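Local coordinates for fatty acid amide hydrolase (Candida albicans, PDB 6KVR), which probably hydrolyses the amides of monocarboxylic acids, such as fatty acid amides, to the carboxylate and ammonium, as a member of the amidase signature family, at residues A[361-366]-A[462-467]; A[290-295]-A[390-395]; A[101-106]-A[152-157]; A[85-90]-A[306-311]. All coordinates share one frame; numbering follows the deposited sequence.

Interaction 1 of 4, residues A[361-366]-A[462-467]; sequences RALNTV and FILSPT
L363 of helix 357-372 overlaps L464 of strand 462-466 flank to flank, the two side chains running past each other in opposite directions. CD1 of L363 does most of this, lying 4.0 Å from CD2 of L464 and about equally near its CG. The other methyl of L363, CD2, reaches instead to the proline ring, with 4.2 Å to CG of P466. One turn further along the helix, V366 offers CG1, which stands anti to the backbone N (chi1 166°), and this methyl comes within 3.9 Å of L464 CD2. L464 CD2 thus sits against both helix residues. All four residues are buried, and the contact is wholly apolar. Helix and strand run nearly antiparallel, their axes 9.3 Å apart at the closest and at 156° to each other. L464 is hydrogen-bonded through its backbone to A345 and I347, which places the neighbouring strand 343-346 alongside, while W487 of helix 482-490 touches I463 and S465. Helix 357-372 joins strand 343-346 to the parallel edge strand 376-379, so the packing is that of a beta-alpha-beta crossover whose helix lies on the mixed sheet of the amidase signature fold.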
loop_
_atom_site.group_PDB
_atom_site.type_symbol
_atom_site.label_atom_id
_atom_site.label_comp_id
_atom_site.label_asym_id
_atom_site.label_seq_id
_atom_site.Cartn_x
_atom_site.Cartn_y
_atom_site.Cartn_z
ATOM N N ARG A 361 -12.447 -31.997 14.400
ATOM C CA ARG A 361 -13.816 -32.147 14.887
ATOM C C ARG A 361 -14.541 -30.807 14.906
ATOM O O ARG A 361 -15.662 -30.688 14.396
ATOM C CB ARG A 361 -13.826 -32.783 16.279
ATOM C CG ARG A 361 -15.219 -32.892 16.894
ATOM C CD ARG A 361 -15.264 -33.741 18.167
ATOM N NE ARG A 361 -14.418 -33.211 19.225
ATOM C CZ ARG A 361 -14.798 -32.301 20.112
ATOM N NH1 ARG A 361 -16.023 -31.805 20.112
ATOM N NH2 ARG A 361 -13.919 -31.871 21.017
ATOM N N ALA A 362 -13.908 -29.775 15.480
ATOM C CA ALA A 362 -14.568 -28.475 15.579
ATOM C C ALA A 362 -14.851 -27.880 14.199
ATOM O O ALA A 362 -15.930 -27.319 13.964
ATOM C CB ALA A 362 -13.724 -27.524 16.423
ATOM N N LEU A 363 -13.892 -27.977 13.278
ATOM C CA LEU A 363 -14.141 -27.528 11.915
ATOM C C LEU A 363 -15.341 -28.262 11.315
ATOM O O LEU A 363 -16.266 -27.641 10.775
ATOM C CB LEU A 363 -12.884 -27.737 11.075
ATOM C CG LEU A 363 -12.946 -27.200 9.646
ATOM C CD1 LEU A 363 -13.497 -25.774 9.633
ATOM C CD2 LEU A 363 -11.560 -27.268 9.008
ATOM N N ASN A 364 -15.361 -29.591 11.441
ATOM C CA ASN A 364 -16.465 -30.372 10.888
ATOM C C ASN A 364 -17.803 -29.994 11.521
ATOM O O ASN A 364 -18.827 -29.920 10.827
ATOM C CB ASN A 364 -16.194 -31.864 11.076
ATOM C CG ASN A 364 -17.198 -32.714 10.356
ATOM O OD1 ASN A 364 -17.283 -32.680 9.132
ATOM N ND2 ASN A 364 -17.986 -33.466 11.107
ATOM N N THR A 365 -17.820 -29.754 12.832
ATOM C CA THR A 365 -19.072 -29.374 13.484
ATOM C C THR A 365 -19.558 -28.017 12.985
ATOM O O THR A 365 -20.764 -27.813 12.792
ATOM C CB THR A 365 -18.902 -29.366 15.011
ATOM O OG1 THR A 365 -18.590 -30.687 15.474
ATOM C CG2 THR A 365 -20.181 -28.910 15.705
ATOM N N VAL A 366 -18.632 -27.077 12.745
ATOM C CA VAL A 366 -19.050 -25.740 12.328
ATOM C C VAL A 366 -19.574 -25.773 10.895
ATOM O O VAL A 366 -20.587 -25.138 10.575
ATOM C CB VAL A 366 -17.892 -24.736 12.514
ATOM C CG1 VAL A 366 -18.159 -23.420 11.771
ATOM C CG2 VAL A 366 -17.673 -24.467 14.002
ATOM N N PHE A 462 -16.343 -15.931 1.897
ATOM C CA PHE A 462 -15.334 -16.096 2.947
ATOM C C PHE A 462 -14.669 -17.456 2.857
ATOM O O PHE A 462 -15.209 -18.404 2.282
ATOM C CB PHE A 462 -15.927 -15.930 4.348
ATOM C CG PHE A 462 -16.702 -14.662 4.516
ATOM C CD1 PHE A 462 -16.044 -13.450 4.698
ATOM C CD2 PHE A 462 -18.086 -14.668 4.461
ATOM C CE1 PHE A 462 -16.759 -12.264 4.836
ATOM C CE2 PHE A 462 -18.808 -13.482 4.595
ATOM C CZ PHE A 462 -18.138 -12.276 4.784
ATOM N N ILE A 463 -13.478 -17.544 3.444
ATOM C CA ILE A 463 -12.742 -18.798 3.562
ATOM C C ILE A 463 -12.643 -19.139 5.042
ATOM O O ILE A 463 -12.255 -18.294 5.864
ATOM C CB ILE A 463 -11.364 -18.701 2.884
ATOM C CG1 ILE A 463 -11.545 -18.289 1.418
ATOM C CG2 ILE A 463 -10.620 -20.038 2.931
ATOM C CD1 ILE A 463 -10.262 -18.090 0.660
ATOM N N LEU A 464 -13.056 -20.351 5.390
ATOM C CA LEU A 464 -13.029 -20.846 6.759
ATOM C C LEU A 464 -11.921 -21.880 6.849
ATOM O O LEU A 464 -11.809 -22.747 5.971
ATOM C CB LEU A 464 -14.370 -21.459 7.152
ATOM C CG LEU A 464 -14.512 -22.081 8.549
ATOM C CD1 LEU A 464 -14.299 -21.040 9.630
ATOM C CD2 LEU A 464 -15.887 -22.742 8.726
ATOM N N SER A 465 -11.092 -21.786 7.885
ATOM C CA SER A 465 -9.895 -22.612 7.933
ATOM C C SER A 465 -9.423 -22.715 9.381
ATOM O O SER A 465 -9.812 -21.894 10.221
ATOM C CB SER A 465 -8.791 -22.018 7.043
ATOM O OG SER A 465 -8.290 -20.837 7.639
ATOM N N PRO A 466 -8.571 -23.699 9.695
ATOM C CA PRO A 466 -7.961 -23.757 11.027
ATOM C C PRO A 466 -7.068 -22.551 11.269
ATOM O O PRO A 466 -6.664 -21.851 10.340
ATOM C CB PRO A 466 -7.133 -25.055 10.992
ATOM C CG PRO A 466 -7.649 -25.831 9.778
ATOM C CD PRO A 466 -8.064 -24.770 8.816
ATOM N N THR A 467 -6.759 -22.310 12.546
ATOM C CA THR A 467 -5.803 -21.275 12.923
ATOM C C THR A 467 -4.404 -21.820 13.103
ATOM O O THR A 467 -3.434 -21.055 13.013
ATOM C CB THR A 467 -6.227 -20.585 14.223
ATOM O OG1 THR A 467 -7.607 -20.216 14.126
ATOM C CG2 THR A 467 -5.412 -19.301 14.441
#

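Interaction 2 of 4, residues A[290-295]-A[390-395]; sequences ESVPAV and ETVHKM
M395, modelled as selenomethionine, lays its whole side chain along the loop residues S291 and V292. CB begins with the valine, 4.0 Å from V292 CG1. CG then turns to the serine and approaches S291 CB to 3.9 Å. SE touches both residues, 4.0 Å from V292 CB and 3.8 Å from the carbonyl O of S291. The terminal CE ends on the serine again, 3.8 Å from S291 CB. With chi1 at -83° CG is directed away from the carbonyl carbon of M395, and the chain beyond it is extended, which lets four successive atoms follow the loop. A turn earlier in helix 385-397, V392 meets the other branch of V292: their CG2 methyls are 4.0 Å apart, and the two side chains cross at about a right angle. V292 also touches N488 of helix 482-490, and its side chain is about 4 Å at the nearest from that of I254, a predicted substrate-binding residue. E290, next in the loop, makes a salt bridge with R444 of the second subunit. Shape and dispersion therefore join helix to loop: the contact itself is made by van der Waals packing, while OG and the carbonyl O of S291 are hydrogen-bonded to N441 and R444 of helix 434-457, respectively.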
loop_
_atom_site.group_PDB
_atom_site.type_symbol
_atom_site.label_atom_id
_atom_site.label_comp_id
_atom_site.label_asym_id
_atom_site.label_seq_id
_atom_site.Cartn_x
_atom_site.Cartn_y
_atom_site.Cartn_z
ATOM N N GLU A 290 8.558 -4.085 3.939
ATOM C CA GLU A 290 7.338 -3.816 3.204
ATOM C C GLU A 290 6.828 -5.013 2.415
ATOM O O GLU A 290 5.705 -4.955 1.893
ATOM C CB GLU A 290 7.584 -2.665 2.218
ATOM C CG GLU A 290 7.174 -1.309 2.676
ATOM C CD GLU A 290 7.088 -0.356 1.499
ATOM O OE1 GLU A 290 8.064 -0.304 0.699
ATOM O OE2 GLU A 290 6.036 0.313 1.358
ATOM N N SER A 291 7.634 -6.060 2.251
ATOM C CA SER A 291 7.200 -7.198 1.445
ATOM C C SER A 291 6.032 -7.932 2.100
ATOM O O SER A 291 5.096 -8.352 1.409
ATOM C CB SER A 291 8.379 -8.138 1.190
ATOM O OG SER A 291 9.308 -7.546 0.271
ATOM N N VAL A 292 6.064 -8.096 3.421
ATOM C CA VAL A 292 4.912 -8.604 4.163
ATOM C C VAL A 292 4.728 -7.699 5.377
ATOM O O VAL A 292 5.281 -7.961 6.460
ATOM C CB VAL A 292 5.064 -10.095 4.530
ATOM C CG1 VAL A 292 6.394 -10.401 5.243
ATOM C CG2 VAL A 292 3.877 -10.558 5.357
ATOM N N PRO A 293 3.993 -6.603 5.232
ATOM C CA PRO A 293 3.918 -5.629 6.326
ATOM C C PRO A 293 3.089 -6.146 7.491
ATOM O O PRO A 293 2.100 -6.864 7.317
ATOM C CB PRO A 293 3.272 -4.397 5.669
ATOM C CG PRO A 293 2.585 -4.903 4.457
ATOM C CD PRO A 293 3.331 -6.129 4.004
ATOM N N ALA A 294 3.527 -5.783 8.690
ATOM C CA ALA A 294 2.807 -6.078 9.908
ATOM C C ALA A 294 1.511 -5.273 9.964
ATOM O O ALA A 294 1.262 -4.372 9.163
ATOM C CB ALA A 294 3.670 -5.767 11.127
ATOM N N VAL A 295 0.682 -5.610 10.942
ATOM C CA VAL A 295 -0.654 -5.053 11.060
ATOM C C VAL A 295 -0.988 -5.022 12.540
ATOM O O VAL A 295 -0.505 -5.848 13.316
ATOM C CB VAL A 295 -1.642 -5.909 10.230
ATOM C CG1 VAL A 295 -2.739 -6.529 11.093
ATOM C CG2 VAL A 295 -2.190 -5.130 9.066
ATOM N N GLU A 390 6.930 -20.903 1.774
ATOM C CA GLU A 390 8.351 -20.670 1.547
ATOM C C GLU A 390 8.634 -19.210 1.238
ATOM O O GLU A 390 9.632 -18.651 1.707
ATOM C CB GLU A 390 8.865 -21.539 0.394
ATOM C CG GLU A 390 9.230 -22.953 0.814
ATOM C CD GLU A 390 9.197 -23.948 -0.342
ATOM O OE1 GLU A 390 9.249 -25.169 -0.073
ATOM O OE2 GLU A 390 9.145 -23.514 -1.518
ATOM N N THR A 391 7.781 -18.575 0.428
ATOM C CA THR A 391 8.038 -17.184 0.080
ATOM C C THR A 391 7.943 -16.291 1.309
ATOM O O THR A 391 8.808 -15.439 1.536
ATOM C CB THR A 391 7.070 -16.705 -1.009
ATOM O OG1 THR A 391 7.203 -17.539 -2.163
ATOM C CG2 THR A 391 7.396 -15.256 -1.401
ATOM N N VAL A 392 6.904 -16.473 2.128
ATOM C CA VAL A 392 6.761 -15.560 3.251
ATOM C C VAL A 392 7.851 -15.809 4.288
ATOM O O VAL A 392 8.372 -14.864 4.893
ATOM C CB VAL A 392 5.347 -15.643 3.858
ATOM C CG1 VAL A 392 5.172 -16.863 4.790
ATOM C CG2 VAL A 392 5.025 -14.311 4.575
ATOM N N HIS A 393 8.280 -17.059 4.458
ATOM C CA HIS A 393 9.340 -17.298 5.431
ATOM C C HIS A 393 10.691 -16.801 4.934
ATOM O O HIS A 393 11.532 -16.415 5.750
ATOM C CB HIS A 393 9.385 -18.773 5.832
ATOM C CG HIS A 393 8.315 -19.131 6.820
ATOM N ND1 HIS A 393 6.971 -19.028 6.527
ATOM C CD2 HIS A 393 8.388 -19.449 8.133
ATOM C CE1 HIS A 393 6.262 -19.335 7.601
ATOM N NE2 HIS A 393 7.099 -19.594 8.590
ATOM N N LYS A 394 10.924 -16.791 3.612
ATOM C CA LYS A 394 12.121 -16.132 3.104
ATOM C C LYS A 394 12.057 -14.642 3.396
ATOM O O LYS A 394 13.063 -14.031 3.779
ATOM C CB LYS A 394 12.273 -16.366 1.594
ATOM C CG LYS A 394 12.722 -17.759 1.168
ATOM C CD LYS A 394 12.840 -17.801 -0.366
ATOM C CE LYS A 394 13.119 -19.203 -0.912
ATOM N NZ LYS A 394 12.511 -19.372 -2.285
HETATM N N MSE A 395 10.866 -14.049 3.237
HETATM C CA MSE A 395 10.647 -12.607 3.384
HETATM C C MSE A 395 10.981 -12.169 4.796
HETATM O O MSE A 395 11.526 -11.084 4.999
HETATM C CB MSE A 395 9.194 -12.214 3.071
HETATM C CG MSE A 395 8.858 -12.015 1.594
HETATM SE SE MSE A 395 6.909 -11.727 1.330
HETATM C CE MSE A 395 6.898 -11.171 -0.533
#

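Interaction 3 of 4, residues A[101-106]-A[152-157]; sequences VEVFKA and GIPISL
The lead-in to strand 155-158, a strand of the mixed amidase sheet between 199-201 and 248-253, is covered by helix 100-118 where V103 and F104 rest on G152 and P154. V103 makes the larger share of the contact with one methyl. CG1, standing anti to the backbone N (chi1 163°), is 3.9 Å from the carbonyl O of G152 and 4.1 Å from CD of P154. The methyl therefore bridges the peptide oxygen and the proline ring, and the valine and proline side chains cross at about a right angle. F104 takes part through its backbone: its CA lies 4.3 Å from P154 CG, and F104 and P154 are also the pair whose CA atoms come nearest, 6.3 Å. The phenyl ring itself leans past the proline to meet Y198 edge-to-face, and Y198 in turn touches P154. G152 has a positive phi of 82°, which by itself favours glycine. Every touching residue is buried, and the forces are van der Waals throughout. Around helix 100-118 lie helix 126-143, whose L130 and A133 meet F104, and helix 76-82, whose I81 meets A106. The strand side is held by backbone hydrogen bonds, I153 and I155 with V196, P154 with A247 and S156 with I248 of strand 248-253, and the strand runs on to K158, a predicted charge-relay residue.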
loop_
_atom_site.group_PDB
_atom_site.type_symbol
_atom_site.label_atom_id
_atom_site.label_comp_id
_atom_site.label_asym_id
_atom_site.label_seq_id
_atom_site.Cartn_x
_atom_site.Cartn_y
_atom_site.Cartn_z
ATOM N N VAL A 101 -14.701 5.018 37.268
ATOM C CA VAL A 101 -13.880 4.497 38.355
ATOM C C VAL A 101 -14.305 3.076 38.722
ATOM O O VAL A 101 -13.474 2.162 38.807
ATOM C CB VAL A 101 -13.956 5.439 39.565
ATOM C CG1 VAL A 101 -13.362 4.761 40.797
ATOM C CG2 VAL A 101 -13.239 6.756 39.247
ATOM N N GLU A 102 -15.603 2.866 38.946
ATOM C CA GLU A 102 -16.064 1.543 39.338
ATOM C C GLU A 102 -15.819 0.518 38.227
ATOM O O GLU A 102 -15.428 -0.623 38.502
ATOM C CB GLU A 102 -17.533 1.637 39.756
ATOM C CG GLU A 102 -18.558 1.235 38.735
ATOM C CD GLU A 102 -19.981 1.447 39.244
ATOM O OE1 GLU A 102 -20.378 0.792 40.243
ATOM O OE2 GLU A 102 -20.689 2.292 38.656
ATOM N N VAL A 103 -15.983 0.920 36.962
ATOM C CA VAL A 103 -15.703 0.003 35.862
ATOM C C VAL A 103 -14.217 -0.336 35.815
ATOM O O VAL A 103 -13.838 -1.491 35.586
ATOM C CB VAL A 103 -16.204 0.597 34.536
ATOM C CG1 VAL A 103 -15.566 -0.124 33.340
ATOM C CG2 VAL A 103 -17.723 0.505 34.475
ATOM N N PHE A 104 -13.353 0.648 36.085
ATOM C CA PHE A 104 -11.916 0.396 36.082
ATOM C C PHE A 104 -11.502 -0.567 37.189
ATOM O O PHE A 104 -10.688 -1.472 36.964
ATOM C CB PHE A 104 -11.153 1.706 36.228
ATOM C CG PHE A 104 -9.673 1.513 36.347
ATOM C CD1 PHE A 104 -8.917 1.180 35.235
ATOM C CD2 PHE A 104 -9.049 1.614 37.575
ATOM C CE1 PHE A 104 -7.564 0.991 35.353
ATOM C CE2 PHE A 104 -7.699 1.423 37.697
ATOM C CZ PHE A 104 -6.950 1.104 36.592
ATOM N N LYS A 105 -12.023 -0.365 38.402
ATOM C CA LYS A 105 -11.582 -1.158 39.549
ATOM C C LYS A 105 -11.925 -2.632 39.375
ATOM O O LYS A 105 -11.174 -3.508 39.829
ATOM C CB LYS A 105 -12.210 -0.617 40.833
ATOM C CG LYS A 105 -11.939 0.854 41.100
ATOM C CD LYS A 105 -12.191 1.219 42.556
ATOM C CE LYS A 105 -11.006 1.935 43.168
ATOM N NZ LYS A 105 -9.930 0.955 43.502
ATOM N N ALA A 106 -13.059 -2.931 38.735
ATOM C CA ALA A 106 -13.392 -4.328 38.479
ATOM C C ALA A 106 -12.375 -4.957 37.537
ATOM O O ALA A 106 -11.766 -5.985 37.859
ATOM C CB ALA A 106 -14.805 -4.442 37.913
ATOM N N GLY A 152 -13.890 5.692 29.241
ATOM C CA GLY A 152 -13.903 4.830 30.403
ATOM C C GLY A 152 -13.677 3.360 30.139
ATOM O O GLY A 152 -13.836 2.562 31.066
ATOM N N ILE A 153 -13.307 2.964 28.925
ATOM C CA ILE A 153 -13.191 1.562 28.553
ATOM C C ILE A 153 -11.730 1.118 28.834
ATOM O O ILE A 153 -10.826 1.651 28.177
ATOM C CB ILE A 153 -13.580 1.328 27.091
ATOM C CG1 ILE A 153 -15.074 1.587 26.916
ATOM C CG2 ILE A 153 -13.310 -0.100 26.670
ATOM C CD1 ILE A 153 -15.949 0.829 27.934
ATOM N N PRO A 154 -11.504 0.210 29.766
ATOM C CA PRO A 154 -10.120 -0.241 30.054
ATOM C C PRO A 154 -9.588 -1.176 28.979
ATOM O O PRO A 154 -10.149 -2.247 28.719
ATOM C CB PRO A 154 -10.253 -0.958 31.408
ATOM C CG PRO A 154 -11.597 -0.583 31.941
ATOM C CD PRO A 154 -12.464 -0.341 30.730
ATOM N N ILE A 155 -8.465 -0.787 28.378
ATOM C CA ILE A 155 -7.910 -1.449 27.205
ATOM C C ILE A 155 -6.474 -1.838 27.523
ATOM O O ILE A 155 -5.716 -1.027 28.066
ATOM C CB ILE A 155 -8.007 -0.537 25.966
ATOM C CG1 ILE A 155 -9.474 -0.422 25.532
ATOM C CG2 ILE A 155 -7.123 -1.034 24.814
ATOM C CD1 ILE A 155 -9.689 0.260 24.203
ATOM N N SER A 156 -6.121 -3.092 27.241
ATOM C CA SER A 156 -4.760 -3.570 27.434
ATOM C C SER A 156 -3.948 -3.402 26.150
ATOM O O SER A 156 -4.482 -3.470 25.041
ATOM C CB SER A 156 -4.758 -5.036 27.867
ATOM O OG SER A 156 -5.489 -5.824 26.947
ATOM N N LEU A 157 -2.644 -3.202 26.312
ATOM C CA LEU A 157 -1.759 -2.766 25.237
ATOM C C LEU A 157 -0.549 -3.689 25.157
ATOM O O LEU A 157 0.092 -3.974 26.176
ATOM C CB LEU A 157 -1.301 -1.329 25.469
ATOM C CG LEU A 157 -2.380 -0.248 25.500
ATOM C CD1 LEU A 157 -1.800 1.010 26.060
ATOM C CD2 LEU A 157 -2.975 -0.011 24.109
#

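Interaction 4 of 4, residues A[85-90]-A[306-311]; sequences SATELA and LELWMK
The indole of W309 has SE of M310, modelled as selenomethionine, at its edge and in its plane, and meets the ring of Y313 at about 20° between planes; beside it in the chain, L308 is the residue that touches A86 and T87. L308 slides past T87 in the opposite direction, placing its CB 4.0 Å from T87 OG1. Its CD2 reaches further in, 4.3 Å from the backbone C of A86 and 4.4 Å from A86 CB. The leucine is swung there by a chi1 of 169°, which carries CG away from its own backbone N. T87 OG1 is tied to D305 OD2, and the other oxygen of that carboxylate takes the backbone N of A86, so an acid of helix 303-317 holds the first turn of helix 86-94. That turn is closed by a capping box: E88 N donates to S85 OG (3.1 Å), and S85 N to the anti lone pair of E88 OE1 (2.9 Å). Helices 86-94 and 303-317 thus meet beside the sheet, with A86 and W309 both touching I248 of strand 248-253, and L306, W309 and M310 touching P298 of strand 295-300.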
loop_
_atom_site.group_PDB
_atom_site.type_symbol
_atom_site.label_atom_id
_atom_site.label_comp_id
_atom_site.label_asym_id
_atom_site.label_seq_id
_atom_site.Cartn_x
_atom_site.Cartn_y
_atom_site.Cartn_z
ATOM N N SER A 85 -20.128 -6.614 27.389
ATOM C CA SER A 85 -19.313 -6.192 26.257
ATOM C C SER A 85 -18.890 -4.739 26.433
ATOM O O SER A 85 -19.561 -3.950 27.105
ATOM C CB SER A 85 -20.070 -6.342 24.942
ATOM O OG SER A 85 -20.993 -5.278 24.785
ATOM N N ALA A 86 -17.757 -4.388 25.820
ATOM C CA ALA A 86 -17.325 -2.996 25.819
ATOM C C ALA A 86 -18.391 -2.087 25.217
ATOM O O ALA A 86 -18.546 -0.936 25.645
ATOM C CB ALA A 86 -16.006 -2.864 25.055
ATOM N N THR A 87 -19.139 -2.587 24.234
ATOM C CA THR A 87 -20.213 -1.796 23.647
ATOM C C THR A 87 -21.239 -1.389 24.701
ATOM O O THR A 87 -21.564 -0.207 24.834
ATOM C CB THR A 87 -20.870 -2.572 22.506
ATOM O OG1 THR A 87 -19.867 -2.965 21.562
ATOM C CG2 THR A 87 -21.886 -1.699 21.786
ATOM N N GLU A 88 -21.737 -2.347 25.484
ATOM C CA GLU A 88 -22.749 -1.998 26.482
ATOM C C GLU A 88 -22.144 -1.286 27.697
ATOM O O GLU A 88 -22.795 -0.401 28.268
ATOM C CB GLU A 88 -23.545 -3.246 26.878
ATOM C CG GLU A 88 -22.732 -4.494 27.196
ATOM C CD GLU A 88 -23.560 -5.797 27.082
ATOM O OE1 GLU A 88 -22.959 -6.896 26.916
ATOM O OE2 GLU A 88 -24.808 -5.723 27.184
ATOM N N LEU A 89 -20.898 -1.607 28.084
ATOM C CA LEU A 89 -20.189 -0.765 29.048
ATOM C C LEU A 89 -20.138 0.693 28.588
ATOM O O LEU A 89 -20.318 1.621 29.391
ATOM C CB LEU A 89 -18.772 -1.284 29.261
ATOM C CG LEU A 89 -18.490 -2.446 30.203
ATOM C CD1 LEU A 89 -17.003 -2.734 30.157
ATOM C CD2 LEU A 89 -18.950 -2.164 31.634
ATOM N N ALA A 90 -19.877 0.916 27.300
ATOM C CA ALA A 90 -19.756 2.282 26.800
ATOM C C ALA A 90 -21.089 3.016 26.899
ATOM O O ALA A 90 -21.146 4.156 27.383
ATOM C CB ALA A 90 -19.242 2.274 25.355
ATOM N N LEU A 306 -14.906 -5.904 18.731
ATOM C CA LEU A 306 -14.046 -5.726 17.556
ATOM C C LEU A 306 -14.617 -4.667 16.624
ATOM O O LEU A 306 -13.893 -3.793 16.146
ATOM C CB LEU A 306 -13.883 -7.050 16.809
ATOM C CG LEU A 306 -13.384 -8.275 17.586
ATOM C CD1 LEU A 306 -13.003 -9.373 16.618
ATOM C CD2 LEU A 306 -12.201 -7.898 18.463
ATOM N N GLU A 307 -15.930 -4.718 16.371
ATOM C CA GLU A 307 -16.541 -3.769 15.442
ATOM C C GLU A 307 -16.514 -2.351 16.005
ATOM O O GLU A 307 -16.201 -1.392 15.286
ATOM C CB GLU A 307 -17.973 -4.206 15.118
ATOM C CG GLU A 307 -18.504 -3.770 13.763
ATOM C CD GLU A 307 -19.140 -2.385 13.802
ATOM O OE1 GLU A 307 -19.794 -2.067 14.828
ATOM O OE2 GLU A 307 -19.044 -1.637 12.793
ATOM N N LEU A 308 -16.832 -2.203 17.296
ATOM C CA LEU A 308 -16.778 -0.893 17.937
ATOM C C LEU A 308 -15.402 -0.262 17.774
ATOM O O LEU A 308 -15.281 0.936 17.489
ATOM C CB LEU A 308 -17.117 -1.029 19.425
ATOM C CG LEU A 308 -16.851 0.221 20.277
ATOM C CD1 LEU A 308 -17.799 1.341 19.884
ATOM C CD2 LEU A 308 -16.911 -0.032 21.776
ATOM N N TRP A 309 -14.353 -1.063 17.980
ATOM C CA TRP A 309 -12.987 -0.555 17.994
ATOM C C TRP A 309 -12.568 -0.079 16.603
ATOM O O TRP A 309 -12.089 1.043 16.441
ATOM C CB TRP A 309 -12.061 -1.652 18.524
ATOM C CG TRP A 309 -10.694 -1.225 18.897
ATOM C CD1 TRP A 309 -10.254 -0.891 20.135
ATOM C CD2 TRP A 309 -9.564 -1.112 18.025
ATOM N NE1 TRP A 309 -8.923 -0.559 20.098
ATOM C CE2 TRP A 309 -8.472 -0.687 18.812
ATOM C CE3 TRP A 309 -9.376 -1.304 16.653
ATOM C CZ2 TRP A 309 -7.204 -0.463 18.280
ATOM C CZ3 TRP A 309 -8.109 -1.087 16.122
ATOM C CH2 TRP A 309 -7.037 -0.677 16.939
HETATM N N MSE A 310 -12.781 -0.900 15.582
HETATM C CA MSE A 310 -12.474 -0.504 14.219
HETATM C C MSE A 310 -13.208 0.778 13.835
HETATM O O MSE A 310 -12.591 1.736 13.351
HETATM C CB MSE A 310 -12.831 -1.632 13.243
HETATM C CG MSE A 310 -12.084 -2.937 13.511
HETATM SE SE MSE A 310 -10.148 -2.756 13.171
HETATM C CE MSE A 310 -10.204 -2.825 11.181
ATOM N N LYS A 311 -14.527 0.791 14.058
ATOM C CA LYS A 311 -15.344 1.934 13.659
ATOM C C LYS A 311 -14.876 3.208 14.343
ATOM O O LYS A 311 -14.716 4.246 13.690
ATOM C CB LYS A 311 -16.820 1.680 13.975
ATOM C CG LYS A 311 -17.764 2.812 13.534
ATOM C CD LYS A 311 -19.191 2.482 13.948
ATOM C CE LYS A 311 -19.362 2.623 15.457
ATOM N NZ LYS A 311 -20.108 1.470 16.080
#

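Interactions 3 and 4 are neighbours, their centres about 13 Å apart: CD1 of I153 packs 3.8 Å from CB of L89, and helices 86-94 and 100-118 follow each other in the chain. Interaction 3 is nested in the loop that interaction 4 closes. Interaction 2 opens before interaction 4 closes, so the two cross; interaction 1 opens after both 3 and 4 have closed and crosses interaction 2, their centres about 25 Å apart. Interactions 1 and 3, centres about 34 Å apart, place helices against well-separated strands of one mixed sheet, interaction 4 joins two helices, and interaction 2, across the chain's centre from interaction 3, joins a helix to a loop near the second subunit.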